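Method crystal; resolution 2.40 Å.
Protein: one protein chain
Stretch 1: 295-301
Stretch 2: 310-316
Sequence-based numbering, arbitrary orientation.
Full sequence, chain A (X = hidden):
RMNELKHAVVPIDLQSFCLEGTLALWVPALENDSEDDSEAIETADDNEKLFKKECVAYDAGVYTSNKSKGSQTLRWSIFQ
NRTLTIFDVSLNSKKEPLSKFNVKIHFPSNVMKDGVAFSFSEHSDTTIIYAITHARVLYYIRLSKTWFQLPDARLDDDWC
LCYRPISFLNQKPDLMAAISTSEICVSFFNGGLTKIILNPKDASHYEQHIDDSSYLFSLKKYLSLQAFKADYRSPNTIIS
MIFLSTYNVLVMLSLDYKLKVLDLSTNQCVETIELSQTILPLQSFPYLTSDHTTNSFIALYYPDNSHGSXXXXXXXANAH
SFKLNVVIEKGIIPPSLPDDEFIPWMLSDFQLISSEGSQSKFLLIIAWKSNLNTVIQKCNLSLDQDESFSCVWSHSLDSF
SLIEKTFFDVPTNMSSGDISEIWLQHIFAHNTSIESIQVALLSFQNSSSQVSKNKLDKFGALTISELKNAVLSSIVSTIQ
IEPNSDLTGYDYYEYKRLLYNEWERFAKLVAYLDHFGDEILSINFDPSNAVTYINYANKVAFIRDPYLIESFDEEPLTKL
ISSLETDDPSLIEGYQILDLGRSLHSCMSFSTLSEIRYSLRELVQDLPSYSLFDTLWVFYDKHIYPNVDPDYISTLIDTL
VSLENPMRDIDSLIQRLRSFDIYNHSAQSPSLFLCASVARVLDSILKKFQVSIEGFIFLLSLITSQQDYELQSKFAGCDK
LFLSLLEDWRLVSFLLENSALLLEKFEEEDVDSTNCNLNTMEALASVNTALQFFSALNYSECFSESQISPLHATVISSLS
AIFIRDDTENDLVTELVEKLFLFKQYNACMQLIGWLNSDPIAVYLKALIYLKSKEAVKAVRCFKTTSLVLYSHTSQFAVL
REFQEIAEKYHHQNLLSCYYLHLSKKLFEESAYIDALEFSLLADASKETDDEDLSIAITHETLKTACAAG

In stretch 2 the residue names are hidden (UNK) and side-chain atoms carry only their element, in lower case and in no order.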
# COMPACT_ATOMS: atom_id res chain seq x y z
N ASN A 295 -21.82 32.58 -19.47
CA ASN A 295 -23.17 32.46 -18.94
C ASN A 295 -24.15 33.06 -19.93
O ASN A 295 -24.56 34.21 -19.80
CB ASN A 295 -23.30 33.15 -17.57
CG ASN A 295 -22.41 32.53 -16.51
OD1 ASN A 295 -22.05 31.35 -16.58
ND2 ASN A 295 -22.06 33.32 -15.51
N SER A 296 -24.51 32.26 -20.94
CA SER A 296 -25.23 32.75 -22.11
C SER A 296 -26.07 31.63 -22.72
O SER A 296 -27.04 31.90 -23.44
CB SER A 296 -24.24 33.30 -23.14
OG SER A 296 -24.89 33.96 -24.21
N PHE A 297 -25.70 30.38 -22.44
CA PHE A 297 -26.46 29.23 -22.90
C PHE A 297 -27.10 28.50 -21.73
O PHE A 297 -26.58 28.52 -20.61
CB PHE A 297 -25.57 28.27 -23.69
CG PHE A 297 -24.98 28.87 -24.93
CD1 PHE A 297 -25.65 28.81 -26.14
CD2 PHE A 297 -23.74 29.49 -24.88
CE1 PHE A 297 -25.10 29.36 -27.28
CE2 PHE A 297 -23.18 30.05 -26.02
CZ PHE A 297 -23.86 29.98 -27.22
N ILE A 298 -28.23 27.85 -22.01
CA ILE A 298 -29.03 27.20 -20.99
C ILE A 298 -29.47 25.85 -21.51
O ILE A 298 -30.04 25.75 -22.60
CB ILE A 298 -30.29 28.04 -20.65
CG1 ILE A 298 -29.89 29.28 -19.84
CG2 ILE A 298 -31.30 27.22 -19.86
CD1 ILE A 298 -30.82 30.45 -20.04
N ALA A 299 -29.21 24.80 -20.73
CA ALA A 299 -29.73 23.48 -21.02
C ALA A 299 -30.97 23.24 -20.18
O ALA A 299 -31.03 23.64 -19.01
CB ALA A 299 -28.67 22.42 -20.76
N LEU A 300 -31.96 22.60 -20.78
CA LEU A 300 -33.25 22.38 -20.15
C LEU A 300 -33.73 20.96 -20.42
O LEU A 300 -33.60 20.46 -21.54
CB LEU A 300 -34.27 23.42 -20.64
CG LEU A 300 -35.79 23.17 -20.55
CD1 LEU A 300 -36.28 23.04 -19.12
CD2 LEU A 300 -36.53 24.29 -21.27
N TYR A 301 -34.28 20.33 -19.39
CA TYR A 301 -34.69 18.93 -19.43
C TYR A 301 -36.20 18.74 -19.51
O TYR A 301 -36.95 19.42 -18.80
CB TYR A 301 -34.17 18.19 -18.19
CG TYR A 301 -34.54 16.73 -18.13
CD1 TYR A 301 -34.12 15.84 -19.12
CD2 TYR A 301 -35.29 16.21 -17.06
CE1 TYR A 301 -34.44 14.50 -19.07
CE2 TYR A 301 -35.60 14.86 -17.00
CZ TYR A 301 -35.18 14.01 -18.00
OH TYR A 301 -35.48 12.68 -17.96
N UNK A 310 -33.47 16.92 -24.16
CA UNK A 310 -32.86 18.16 -23.68
C UNK A 310 -32.94 19.28 -24.70
O UNK A 310 -32.87 19.04 -25.91
c UNK A 310 -31.20 17.04 -22.10
c UNK A 310 -31.12 15.65 -22.22
c UNK A 310 -30.94 14.85 -21.11
c UNK A 310 -30.88 16.80 -19.71
c UNK A 310 -31.39 17.91 -23.31
c UNK A 310 -30.81 15.42 -19.86
c UNK A 310 -31.07 17.60 -20.83
N UNK A 311 -33.08 20.51 -24.21
CA UNK A 311 -33.07 21.70 -25.06
C UNK A 311 -31.93 22.64 -24.70
O UNK A 311 -31.49 22.68 -23.56
o UNK A 311 -35.44 21.76 -25.62
c UNK A 311 -34.40 22.45 -24.94
N UNK A 312 -31.44 23.37 -25.70
CA UNK A 312 -30.49 24.46 -25.47
C UNK A 312 -31.10 25.79 -25.94
O UNK A 312 -31.74 25.84 -26.99
c UNK A 312 -27.06 22.64 -26.02
c UNK A 312 -29.12 24.20 -26.13
c UNK A 312 -28.26 25.46 -26.14
c UNK A 312 -28.39 23.06 -25.40
N UNK A 313 -30.91 26.84 -25.15
CA UNK A 313 -31.40 28.17 -25.47
C UNK A 313 -30.27 29.19 -25.39
O UNK A 313 -29.40 29.09 -24.53
o UNK A 313 -37.33 25.62 -24.82
c UNK A 313 -36.08 27.60 -25.35
c UNK A 313 -33.90 26.55 -23.99
c UNK A 313 -35.08 25.83 -24.08
c UNK A 313 -36.16 26.35 -24.75
c UNK A 313 -33.78 27.80 -24.60
c UNK A 313 -34.89 28.32 -25.27
c UNK A 313 -32.50 28.59 -24.49
N UNK A 314 -30.30 30.16 -26.30
CA UNK A 314 -29.38 31.29 -26.26
C UNK A 314 -30.05 32.47 -25.55
O UNK A 314 -31.22 32.77 -25.82
n UNK A 314 -25.45 34.49 -28.69
c UNK A 314 -25.66 33.70 -27.44
c UNK A 314 -28.97 31.69 -27.68
c UNK A 314 -28.03 32.89 -27.78
c UNK A 314 -26.57 32.49 -27.63
N UNK A 315 -29.32 33.10 -24.64
CA UNK A 315 -29.78 34.33 -24.02
C UNK A 315 -29.17 35.52 -24.74
O UNK A 315 -27.95 35.64 -24.87
c UNK A 315 -31.38 35.97 -21.99
c UNK A 315 -29.79 35.24 -20.22
c UNK A 315 -30.48 34.84 -21.51
c UNK A 315 -29.42 34.38 -22.53
N UNK A 316 -30.05 36.40 -25.22
CA UNK A 316 -29.65 37.61 -25.92
C UNK A 316 -30.09 38.84 -25.15
O UNK A 316 -31.27 38.98 -24.81
n UNK A 316 -30.76 35.67 -28.70
c UNK A 316 -29.79 36.41 -28.16
c UNK A 316 -30.23 37.61 -27.34
o UNK A 316 -28.60 36.14 -28.30

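Position 310 carries seven side-chain carbons, one leading into a six-membered ring with no heteroatom. The ring lies beside that of Tyr301, the two centroids 4.9 Å apart and the planes inclined at 40°, an oblique aromatic pair rather than a stack. An all-carbon ring on a single carbon is phenylalanine: Phe310. Its CZ comes within 3.4 Å of Tyr301 CD1, which sits over one face of the Phe310 ring.

Position 311 has one carbon and one oxygen. The side chain is short, and its CB lies 4.4 Å from Leu300 CB, as expected of directly paired residues. One carbon bearing one oxygen is serine, Ser311, whose hydroxyl is hydrogen-bonded elsewhere in the structure. Its backbone pairs with Leu300 in both directions: Ser311 N to Leu300 O at 2.7 Å, and Leu300 N to Ser311 O at 2.8 Å.

Position 312 shows four carbons, forked at the first, one arm two carbons long, and one of these carbons meets the Phe297 ring. Branching at CB with unequal arms identifies isoleucine. Ile312 stands opposite Ala299, where the small methyl takes little space, and its CG2 reaches diagonally to Phe297 CD1 at 4.2 Å.

Position 313 has one carbon, a six-carbon ring and an oxygen on that ring, and the ring rises from the sheet and leans back toward Leu300. This is tyrosine. In Tyr313, CE1 approaches Leu300 CD2 at 3.5 Å, while CB lies 4.5 Å from Ile298 CB. The backbone again closes a reciprocal pair, Tyr313 N to Ile298 O at 2.9 Å and Ile298 N to Tyr313 O at 3.0 Å.

Position 314 bears four carbons in a row ending in nitrogen, and the chain runs past Phe297 and Ser296. An unbranched chain of this length with a terminal nitrogen is lysine. Its aliphatic part makes the contact: Lys314 CD is 3.5 Å from Phe297 CE1, and Lys314 CE is 3.3 Å from Ser296 OG.

Position 315 has four carbons, forked at the second, and its CB lies 3.6 Å from Ser296 O. The fork at the second carbon makes it leucine. Leu315 N donates to Ser296 O at 2.8 Å with a nearly straight angle of 163°; its chi1 of -135° lies between wells.

Position 316 has two carbons, the second carrying one oxygen and one nitrogen: asparagine. Asn316 makes no contact with stretch 1, its CB pointing away from it.

The contact works as an antiparallel ladder whose cross-strand hydrogen bonds all run between backbone atoms. Reciprocal bonds at Ile298–Tyr313 and Leu300–Ser311 alternate with non-hydrogen-bonded pairs, where CA-H...O contacts fill in, as from Ala299 CA to Ser311 O at 3.2 Å. Alternation also sorts the side chains. Phe297, Ala299 and Tyr301 share one face with Phe310, Ile312 and Lys314; Ile298 and Leu300 share the other with Ser311 and Tyr313. Small residues sit across from larger ones at Ala299–Ile312 and Ser311–Leu300, while longer neighbors reach diagonally: Phe297 to Ile312, Leu300 to Tyr313.

Stretch 2 310-316: FSIYKLN
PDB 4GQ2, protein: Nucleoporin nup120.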